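Local coordinates for putative uncharacterized protein (PDB 4GNX) that binds single-stranded DNA, probably as the large subunit of the heterotrimeric replication protein A, through OB-fold domains, one of which carries a zinc site, at residues C[297-302]-C[347-352]; C[308-313]-C[341-346]; C[363-368]-C[419-424]. One frame throughout, in Å; residues are numbered along the deposited sequence.

Contact 1: C[297-302]-C[347-352]; sequences TVVYIK and STNVAD. With nucleotides of chain G.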
# COMPACT_ATOMS: atom_id res chain seq x y z
N THR C 297 2.33 10.99 7.89
CA THR C 297 1.72 11.47 9.12
C THR C 297 2.14 12.90 9.33
O THR C 297 3.32 13.22 9.22
CB THR C 297 2.19 10.66 10.34
OG1 THR C 297 1.80 9.29 10.17
CG2 THR C 297 1.57 11.19 11.59
N VAL C 298 1.17 13.76 9.65
CA VAL C 298 1.52 15.12 9.99
C VAL C 298 2.23 15.07 11.33
O VAL C 298 1.67 14.62 12.32
CB VAL C 298 0.33 16.10 9.97
CG1 VAL C 298 0.73 17.44 10.56
CG2 VAL C 298 -0.18 16.29 8.56
N VAL C 299 3.47 15.52 11.33
CA VAL C 299 4.31 15.61 12.52
C VAL C 299 4.43 17.05 13.06
O VAL C 299 4.63 17.25 14.25
CB VAL C 299 5.70 15.04 12.19
CG1 VAL C 299 6.80 15.73 12.96
CG2 VAL C 299 5.72 13.55 12.44
N TYR C 300 4.32 18.05 12.18
CA TYR C 300 4.44 19.46 12.59
C TYR C 300 3.78 20.43 11.62
O TYR C 300 3.89 20.28 10.40
CB TYR C 300 5.91 19.87 12.76
CG TYR C 300 6.11 21.31 13.24
CD1 TYR C 300 5.86 21.65 14.58
CD2 TYR C 300 6.55 22.31 12.38
CE1 TYR C 300 6.03 22.95 15.04
CE2 TYR C 300 6.73 23.61 12.83
CZ TYR C 300 6.47 23.93 14.16
OH TYR C 300 6.64 25.22 14.62
N ILE C 301 3.10 21.43 12.19
CA ILE C 301 2.59 22.58 11.44
C ILE C 301 3.27 23.84 11.95
O ILE C 301 3.32 24.08 13.15
CB ILE C 301 1.06 22.70 11.55
CG1 ILE C 301 0.42 21.37 11.13
CG2 ILE C 301 0.57 23.80 10.62
CD1 ILE C 301 -0.81 20.97 11.92
N LYS C 302 3.85 24.60 11.03
CA LYS C 302 4.56 25.83 11.36
C LYS C 302 3.57 26.91 11.80
O LYS C 302 2.69 27.30 11.02
CB LYS C 302 5.37 26.28 10.15
CG LYS C 302 5.95 27.68 10.23
CD LYS C 302 6.62 28.03 8.90
CE LYS C 302 7.66 29.12 9.08
NZ LYS C 302 8.55 29.23 7.90
N SER C 347 2.47 25.44 6.04
CA SER C 347 3.75 24.77 5.92
C SER C 347 3.80 23.59 6.89
O SER C 347 3.87 23.79 8.12
CB SER C 347 4.88 25.74 6.23
OG SER C 347 6.04 25.39 5.49
N THR C 348 3.78 22.37 6.37
CA THR C 348 3.68 21.19 7.23
C THR C 348 4.73 20.12 7.00
O THR C 348 4.96 19.71 5.88
CB THR C 348 2.29 20.55 7.14
OG1 THR C 348 2.20 19.53 8.12
CG2 THR C 348 2.03 19.95 5.76
N ASN C 349 5.35 19.66 8.08
CA ASN C 349 6.34 18.59 8.03
C ASN C 349 5.71 17.19 8.24
O ASN C 349 5.13 16.90 9.29
CB ASN C 349 7.44 18.84 9.06
CG ASN C 349 8.64 17.90 8.89
OD1 ASN C 349 8.94 17.12 9.77
ND2 ASN C 349 9.33 18.00 7.75
N VAL C 350 5.84 16.34 7.23
CA VAL C 350 5.24 15.01 7.26
C VAL C 350 6.32 13.95 7.21
O VAL C 350 7.36 14.16 6.60
CB VAL C 350 4.22 14.78 6.11
CG1 VAL C 350 3.17 15.88 6.09
CG2 VAL C 350 4.91 14.65 4.75
N ALA C 351 6.06 12.83 7.87
CA ALA C 351 7.03 11.73 7.96
C ALA C 351 6.40 10.39 7.68
O ALA C 351 5.20 10.21 7.85
CB ALA C 351 7.68 11.72 9.32
N ASP C 352 7.22 9.46 7.21
CA ASP C 352 6.87 8.04 7.17
C ASP C 352 8.09 7.27 7.67
O ASP C 352 8.95 7.85 8.34
CB ASP C 352 6.42 7.61 5.77
CG ASP C 352 7.53 7.70 4.69
OD1 ASP C 352 8.71 8.03 5.00
OD2 ASP C 352 7.19 7.44 3.49
P DT G 19 9.56 27.11 12.93
OP1 DT G 19 8.27 26.39 12.79
OP2 DT G 19 9.69 28.46 12.34
O5' DT G 19 9.81 27.26 14.50
C5' DT G 19 10.74 26.43 15.23
C4' DT G 19 10.13 25.08 15.52
O4' DT G 19 10.35 24.20 14.40
C3' DT G 19 10.74 24.34 16.71
O3' DT G 19 9.79 23.37 17.14
C2' DT G 19 11.95 23.66 16.07
C1' DT G 19 11.42 23.29 14.69
N1 DT G 19 12.40 23.38 13.58
C2 DT G 19 12.09 22.72 12.40
O2 DT G 19 11.07 22.07 12.25
N3 DT G 19 13.03 22.86 11.41
C4 DT G 19 14.21 23.57 11.47
O4 DT G 19 14.96 23.61 10.49
C5 DT G 19 14.47 24.24 12.73
C7 DT G 19 15.72 25.04 12.88
C6 DT G 19 13.56 24.12 13.70
P DT G 18 14.94 27.10 8.75
OP1 DT G 18 15.63 28.29 9.31
OP2 DT G 18 15.72 25.87 8.46
O5' DT G 18 13.76 26.72 9.76
C5' DT G 18 12.94 27.74 10.37
C4' DT G 18 11.49 27.34 10.32
O4' DT G 18 11.11 27.17 8.94
C3' DT G 18 11.17 26.01 11.00
O3' DT G 18 10.73 26.16 12.36
C2' DT G 18 10.10 25.38 10.11
C1' DT G 18 10.10 26.19 8.82
N1 DT G 18 10.36 25.44 7.59
C2 DT G 18 9.43 25.54 6.58
O2 DT G 18 8.41 26.19 6.68
N3 DT G 18 9.75 24.84 5.44
C4 DT G 18 10.87 24.07 5.22
O4 DT G 18 11.02 23.50 4.14
C5 DT G 18 11.81 24.02 6.31
C7 DT G 18 13.06 23.21 6.16
C6 DT G 18 11.52 24.70 7.43
P DT G 20 10.00 22.42 18.41
OP1 DT G 20 9.25 23.02 19.54
OP2 DT G 20 11.46 22.15 18.58
O5' DT G 20 9.30 21.05 17.97
C5' DT G 20 7.99 21.04 17.35
C4' DT G 20 7.44 19.64 17.20
O4' DT G 20 7.72 19.11 15.89
C3' DT G 20 7.92 18.59 18.21
O3' DT G 20 6.81 18.06 18.95
C2' DT G 20 8.54 17.48 17.36
C1' DT G 20 8.69 18.08 15.97
N1 DT G 20 10.01 18.68 15.68
C2 DT G 20 10.21 19.23 14.44
O2 DT G 20 9.37 19.22 13.55
N3 DT G 20 11.46 19.78 14.25
C4 DT G 20 12.49 19.84 15.18
O4 DT G 20 13.55 20.37 14.87
C5 DT G 20 12.20 19.26 16.47
C7 DT G 20 13.25 19.28 17.53
C6 DT G 20 10.99 18.72 16.65
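Main-chain hydrogen bonds join segments 297-302 and 347-352 in an antiparallel pair interrupted by a classic beta bulge, in which Val-299 and Tyr-300 both face Asn-349. Asn-349 O accepts from two N-H groups: Val-299 N, at 3.0 Å, lies nearly along the C=O axis, whereas Tyr-300 N comes in on a lone pair. Tyr-300 O is gripped twice as well, in the carbonyl plane by Asn-349 N and from above it by the hydroxyl of Thr-348, OG1 to O 2.9 Å.

Val-298 CG2 meets Val-350 CG1 at 4.2 Å on the face covered by Phe-402, and Val-299 CG2 lies 4.1 Å from Ala-351 CB.

Tyr-300, Lys-302 and Ser-347 turn to the DNA of chain G. With CG anti to its backbone N (chi1 -177°), Tyr-300 swings its ring away from the partner strand, and its OH donates to OP1 of DT19 at 2.7 Å. Ser-347 OG donates to O2 of the DT18 base at 2.8 Å, an atom that the extended Lys-302 also reaches through NZ at 3.3 Å. Backbone bonding thus fixes the strands while side chains contact phosphate and base, consistent with an OB-fold's DNA-binding surface; O2 is common to both pyrimidines.

Contact 2: C[308-313]-C[341-346]; sequences YTACAS and EYRYIL. With ZN (zinc ion), chain I; nucleotides of chain G.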
# COMPACT_ATOMS: atom_id res chain seq x y z
N TYR C 308 -2.44 34.35 5.83
CA TYR C 308 -2.23 35.71 5.42
C TYR C 308 -3.59 36.37 5.32
O TYR C 308 -4.61 35.69 5.24
CB TYR C 308 -1.47 35.79 4.08
CG TYR C 308 -2.23 35.32 2.87
CD1 TYR C 308 -2.76 36.24 1.95
CD2 TYR C 308 -2.41 33.96 2.62
CE1 TYR C 308 -3.47 35.81 0.83
CE2 TYR C 308 -3.11 33.52 1.51
CZ TYR C 308 -3.64 34.44 0.63
OH TYR C 308 -4.33 33.96 -0.45
N THR C 309 -3.58 37.70 5.38
CA THR C 309 -4.79 38.51 5.20
C THR C 309 -5.04 38.74 3.71
O THR C 309 -4.21 39.33 3.02
CB THR C 309 -4.66 39.88 5.90
OG1 THR C 309 -3.58 40.62 5.32
CG2 THR C 309 -4.41 39.73 7.39
N ALA C 310 -6.20 38.29 3.24
CA ALA C 310 -6.52 38.27 1.80
C ALA C 310 -7.71 39.15 1.38
O ALA C 310 -8.53 39.56 2.21
CB ALA C 310 -6.73 36.82 1.34
N CYS C 311 -7.80 39.41 0.08
CA CYS C 311 -8.76 40.35 -0.49
C CYS C 311 -10.19 39.85 -0.41
O CYS C 311 -10.46 38.69 -0.74
CB CYS C 311 -8.41 40.62 -1.95
SG CYS C 311 -9.57 41.61 -2.94
N ALA C 312 -11.09 40.73 0.02
CA ALA C 312 -12.51 40.38 0.18
C ALA C 312 -13.33 40.39 -1.13
O ALA C 312 -14.56 40.34 -1.10
CB ALA C 312 -13.15 41.26 1.25
N SER C 313 -12.64 40.45 -2.27
CA SER C 313 -13.31 40.41 -3.56
C SER C 313 -13.68 38.98 -3.90
O SER C 313 -12.91 38.06 -3.65
CB SER C 313 -12.42 40.96 -4.69
OG SER C 313 -12.55 42.36 -4.82
N GLU C 341 -10.07 38.93 4.62
CA GLU C 341 -10.31 37.49 4.61
C GLU C 341 -9.01 36.82 5.01
O GLU C 341 -7.92 37.32 4.71
CB GLU C 341 -10.71 37.02 3.21
CG GLU C 341 -11.90 36.07 3.18
CD GLU C 341 -13.18 36.79 2.82
OE1 GLU C 341 -13.41 37.02 1.60
OE2 GLU C 341 -13.96 37.13 3.74
N TYR C 342 -9.10 35.68 5.68
CA TYR C 342 -7.90 34.96 6.06
C TYR C 342 -7.80 33.67 5.29
O TYR C 342 -8.73 32.87 5.28
CB TYR C 342 -7.86 34.72 7.57
CG TYR C 342 -7.81 36.00 8.38
CD1 TYR C 342 -8.97 36.54 8.94
CD2 TYR C 342 -6.60 36.69 8.58
CE1 TYR C 342 -8.94 37.70 9.69
CE2 TYR C 342 -6.56 37.86 9.34
CZ TYR C 342 -7.73 38.36 9.89
OH TYR C 342 -7.72 39.53 10.63
N ARG C 343 -6.68 33.49 4.61
CA ARG C 343 -6.44 32.29 3.85
C ARG C 343 -5.19 31.58 4.37
O ARG C 343 -4.28 32.22 4.88
CB ARG C 343 -6.28 32.62 2.36
CG ARG C 343 -7.55 33.06 1.68
CD ARG C 343 -7.42 33.02 0.16
NE ARG C 343 -7.74 31.71 -0.43
CZ ARG C 343 -8.98 31.26 -0.65
NH1 ARG C 343 -10.05 31.97 -0.32
NH2 ARG C 343 -9.15 30.07 -1.21
N TYR C 344 -5.17 30.27 4.23
CA TYR C 344 -4.02 29.48 4.67
C TYR C 344 -2.87 29.53 3.68
O TYR C 344 -3.06 29.56 2.47
CB TYR C 344 -4.40 28.01 4.92
CG TYR C 344 -5.15 27.76 6.21
CD1 TYR C 344 -6.45 27.24 6.21
CD2 TYR C 344 -4.57 28.04 7.45
CE1 TYR C 344 -7.14 27.00 7.38
CE2 TYR C 344 -5.26 27.81 8.63
CZ TYR C 344 -6.54 27.29 8.58
OH TYR C 344 -7.21 27.07 9.76
N ILE C 345 -1.67 29.54 4.25
CA ILE C 345 -0.43 29.25 3.53
C ILE C 345 0.36 28.22 4.33
O ILE C 345 1.45 28.47 4.82
CB ILE C 345 0.39 30.53 3.25
CG1 ILE C 345 0.19 31.55 4.39
CG2 ILE C 345 -0.07 31.11 1.92
CD1 ILE C 345 1.02 32.82 4.31
N LEU C 346 -0.24 27.05 4.45
CA LEU C 346 0.22 26.02 5.36
C LEU C 346 1.61 25.46 5.03
O LEU C 346 1.89 25.05 3.91
CB LEU C 346 -0.78 24.87 5.34
CG LEU C 346 -0.51 23.68 6.25
CD1 LEU C 346 -1.38 23.83 7.49
CD2 LEU C 346 -0.85 22.39 5.52
ZN ZN I . -8.37 41.72 -4.91
P DT G 13 -4.44 35.07 -6.57
OP1 DT G 13 -5.15 35.85 -5.53
OP2 DT G 13 -4.10 35.74 -7.85
O5' DT G 13 -3.11 34.45 -5.93
C5' DT G 13 -2.35 35.13 -4.91
C4' DT G 13 -2.42 34.37 -3.60
O4' DT G 13 -3.23 33.19 -3.75
C3' DT G 13 -1.09 33.86 -3.06
O3' DT G 13 -0.58 34.79 -2.12
C2' DT G 13 -1.47 32.62 -2.27
C1' DT G 13 -2.86 32.25 -2.75
N1 DT G 13 -2.94 30.91 -3.35
C2 DT G 13 -4.01 30.10 -3.05
O2 DT G 13 -4.91 30.43 -2.29
N3 DT G 13 -4.00 28.88 -3.68
C4 DT G 13 -3.04 28.41 -4.56
O4 DT G 13 -3.16 27.28 -5.04
C5 DT G 13 -1.94 29.31 -4.82
C7 DT G 13 -0.85 28.89 -5.76
C6 DT G 13 -1.95 30.50 -4.21
P DT G 14 0.51 35.86 -2.56
OP1 DT G 14 -0.25 37.10 -2.90
OP2 DT G 14 1.44 35.26 -3.55
O5' DT G 14 1.26 35.99 -1.17
C5' DT G 14 0.53 35.91 0.06
C4' DT G 14 1.49 36.00 1.23
O4' DT G 14 1.87 34.67 1.61
C3' DT G 14 2.78 36.75 0.91
O3' DT G 14 3.24 37.55 2.00
C2' DT G 14 3.77 35.65 0.60
C1' DT G 14 3.25 34.44 1.36
N1 DT G 14 3.38 33.19 0.60
C2 DT G 14 4.18 32.19 1.11
O2 DT G 14 4.76 32.29 2.18
N3 DT G 14 4.27 31.07 0.32
C4 DT G 14 3.66 30.85 -0.90
O4 DT G 14 3.83 29.79 -1.49
C5 DT G 14 2.84 31.94 -1.38
C7 DT G 14 2.14 31.81 -2.70
C6 DT G 14 2.75 33.04 -0.62
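Tyr-308 lays its ring alongside the base of the Arg-343 side chain, the two pointing the same way from adjacent strands. CE2 of the ring lies 3.4 Å from Arg-343 CB, and the phenol OH reaches Arg-343 CD. CG takes the crowded position between backbone N and carbonyl carbon (chi1 70°), which also brings CD2 to 3.8 Å from CG2 of Ile-345, whose side chain crosses the tyrosine at about a right angle. Over one face, offset toward the rim, sits C5' of DT14 of DNA chain G, so the tyrosine packs against the sugar-phosphate backbone. Its hydroxyl is hydrogen-bonded to the carbonyl oxygen of Asn-317, which helps to fix the ring's position. Arg-343 bends at chi3 and presents the edge of its guanidinium to the DT13 base of the same DNA chain, although NE stays 3.6 Å from O2; Ile-345 CD1 touches O4' of DT14.

Beneath these side chains the strands pair antiparallel. Tyr-308 and Arg-343 exchange N-H and C=O reciprocally, both bonds nearly along the C=O axis, and Ala-310 and Glu-341 form the next hydrogen-bonded pair. Between them, at the non-hydrogen-bonded pair, Thr-309 CG2 rests 3.5 Å from CE2 of Tyr-342.

Immediately after the strand, the CB of Cys-311 points away from 341-346, and SG binds zinc at 2.3 Å. Cys-316, Cys-330 and Cys-333 complete the four-cysteine site. The pair of strands therefore leads from the OB-fold sheet into the zinc-binding insertion. On its helical side, Tyr-342 stacks on His-378 of helix 374-381, while Tyr-344 packs between that helix and helix 363-370, its hydroxyl bonded to the carbonyl oxygen of Met-372.

Contact 3: C[363-368]-C[419-424]; sequences NEDATQ and YTISRA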
# COMPACT_ATOMS: atom_id res chain seq x y z
N ASN C 363 -5.80 27.05 1.08
CA ASN C 363 -7.03 27.22 1.85
C ASN C 363 -7.93 25.98 1.98
O ASN C 363 -8.35 25.63 3.09
CB ASN C 363 -7.82 28.43 1.33
CG ASN C 363 -8.87 28.92 2.32
OD1 ASN C 363 -10.06 28.88 2.04
ND2 ASN C 363 -8.43 29.36 3.50
N GLU C 364 -8.21 25.30 0.88
CA GLU C 364 -9.11 24.15 0.90
C GLU C 364 -8.53 23.01 1.72
O GLU C 364 -9.09 22.62 2.75
CB GLU C 364 -9.43 23.66 -0.52
CG GLU C 364 -10.10 24.69 -1.43
CD GLU C 364 -9.11 25.59 -2.17
OE1 GLU C 364 -7.91 25.66 -1.78
OE2 GLU C 364 -9.55 26.26 -3.15
N ASP C 365 -7.38 22.51 1.29
CA ASP C 365 -6.73 21.34 1.90
C ASP C 365 -6.20 21.59 3.32
O ASP C 365 -6.21 20.69 4.16
CB ASP C 365 -5.63 20.80 0.98
CG ASP C 365 -6.19 20.13 -0.29
OD1 ASP C 365 -6.83 19.05 -0.19
OD2 ASP C 365 -6.00 20.69 -1.40
N ALA C 366 -5.76 22.81 3.58
CA ALA C 366 -5.29 23.14 4.92
C ALA C 366 -6.42 23.21 5.93
O ALA C 366 -6.19 23.01 7.13
CB ALA C 366 -4.47 24.42 4.90
N THR C 367 -7.64 23.48 5.46
CA THR C 367 -8.80 23.57 6.35
C THR C 367 -9.15 22.24 7.00
O THR C 367 -9.40 22.19 8.20
CB THR C 367 -10.05 24.16 5.64
OG1 THR C 367 -9.78 25.50 5.25
CG2 THR C 367 -11.24 24.16 6.58
N GLN C 368 -9.16 21.17 6.21
CA GLN C 368 -9.39 19.85 6.77
C GLN C 368 -8.20 19.37 7.59
O GLN C 368 -8.35 18.57 8.50
CB GLN C 368 -9.71 18.84 5.67
CG GLN C 368 -8.68 18.80 4.56
CD GLN C 368 -8.68 17.48 3.81
OE1 GLN C 368 -8.81 16.40 4.41
NE2 GLN C 368 -8.52 17.55 2.48
N TYR C 419 7.07 21.24 -2.63
CA TYR C 419 6.09 20.19 -2.68
C TYR C 419 4.73 20.74 -2.27
O TYR C 419 4.54 21.23 -1.14
CB TYR C 419 6.52 19.03 -1.78
CG TYR C 419 7.89 18.45 -2.13
CD1 TYR C 419 8.99 18.64 -1.29
CD2 TYR C 419 8.08 17.71 -3.29
CE1 TYR C 419 10.24 18.11 -1.61
CE2 TYR C 419 9.32 17.18 -3.63
CZ TYR C 419 10.40 17.38 -2.79
OH TYR C 419 11.61 16.84 -3.16
N THR C 420 3.78 20.69 -3.19
CA THR C 420 2.47 21.25 -2.96
C THR C 420 1.44 20.14 -2.81
O THR C 420 1.49 19.14 -3.51
CB THR C 420 2.06 22.19 -4.10
OG1 THR C 420 3.19 22.96 -4.51
CG2 THR C 420 0.94 23.12 -3.67
N ILE C 421 0.53 20.33 -1.87
CA ILE C 421 -0.58 19.44 -1.71
C ILE C 421 -1.69 19.91 -2.65
O ILE C 421 -2.08 21.06 -2.62
CB ILE C 421 -1.05 19.41 -0.24
CG1 ILE C 421 0.07 18.81 0.63
CG2 ILE C 421 -2.31 18.57 -0.10
CD1 ILE C 421 0.04 19.16 2.11
N SER C 422 -2.15 19.01 -3.50
CA SER C 422 -3.31 19.27 -4.34
C SER C 422 -4.58 18.64 -3.74
O SER C 422 -5.66 19.24 -3.75
CB SER C 422 -3.06 18.83 -5.78
OG SER C 422 -2.65 17.48 -5.84
N ARG C 423 -4.45 17.42 -3.21
CA ARG C 423 -5.51 16.86 -2.37
C ARG C 423 -4.90 16.12 -1.21
O ARG C 423 -3.86 15.50 -1.34
CB ARG C 423 -6.43 15.92 -3.15
CG ARG C 423 -7.89 16.02 -2.72
CD ARG C 423 -8.76 14.88 -3.26
NE ARG C 423 -8.91 13.77 -2.31
CZ ARG C 423 -9.90 12.87 -2.35
NH1 ARG C 423 -10.83 12.95 -3.30
NH2 ARG C 423 -9.96 11.89 -1.45
N ALA C 424 -5.54 16.21 -0.06
CA ALA C 424 -5.21 15.35 1.08
C ALA C 424 -6.46 14.60 1.53
O ALA C 424 -7.47 15.21 1.85
CB ALA C 424 -4.62 16.15 2.21
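Two polar side chains on one flank of helix 363-370, Asp-365 and Gln-368, reach across to the main chain of 419-424 and bond to the N-H and C=O of a single residue, Ala-424. Ala-424 N donates to Asp-365 OD1 at 3.1 Å, a somewhat bent bond (145° at the hydrogen) that meets the carboxylate from above its plane. The other oxygen, OD2, lies 2.8 Å from the carbonyl oxygen of Ser-422. One turn further along the helix, Gln-368 holds CG in the crowded position between backbone N and carbonyl carbon (chi1 53°) and then extends, so that NE2 donates to Ala-424 O at 2.6 Å. This bond is bent (136° at the hydrogen): NE2 lies in the plane of the Ala-424 carbonyl, but Ala-424 O sits out of the plane of the Gln-368 amide. Gln-368 OE1 also lies 3.1 Å from Ala-424 O, two acceptors with no bond between them.

The helix follows strand 355-362 of the OB fold, and strand 414-426 turns a corner at Ser-422, where Ser-422 and Arg-423 both face Asn-403 in a classic beta bulge. Ser-422 OG is satisfied by the carbonyl oxygen of Asn-403, on strand 398-411. Apolar packing is slight: Ile-421 CG2 approaches Asp-365 CB at 4.1 Å, and both Ile-421 and Ala-424 lean on Phe-402. Within the helix, Thr-367 OG1 donates to Asn-363 O at 2.6 Å.

In the fold
All three contacts fall in the C-terminal OB domain and involve its five-stranded antiparallel sheet. Contacts 1 and 2 are successive parts of one ladder, between strands 290-310 and 341-352, their centres about 22 Å apart; contact 2 is nested inside the loop that contact 1 closes, and the zinc-binding insertion lies in the loop that contact 2 closes. Contact 3 follows both in the chain and joins helix 363-370 to strand 414-426, which closes the barrel against 355-362; its centre is about 13 Å from that of contact 1 and 15 Å from that of contact 2. Tyr-344 packing on Ala-366 ties ladder to helix. DNA touches both parts of the ladder, consistent with an extended DNA-binding surface.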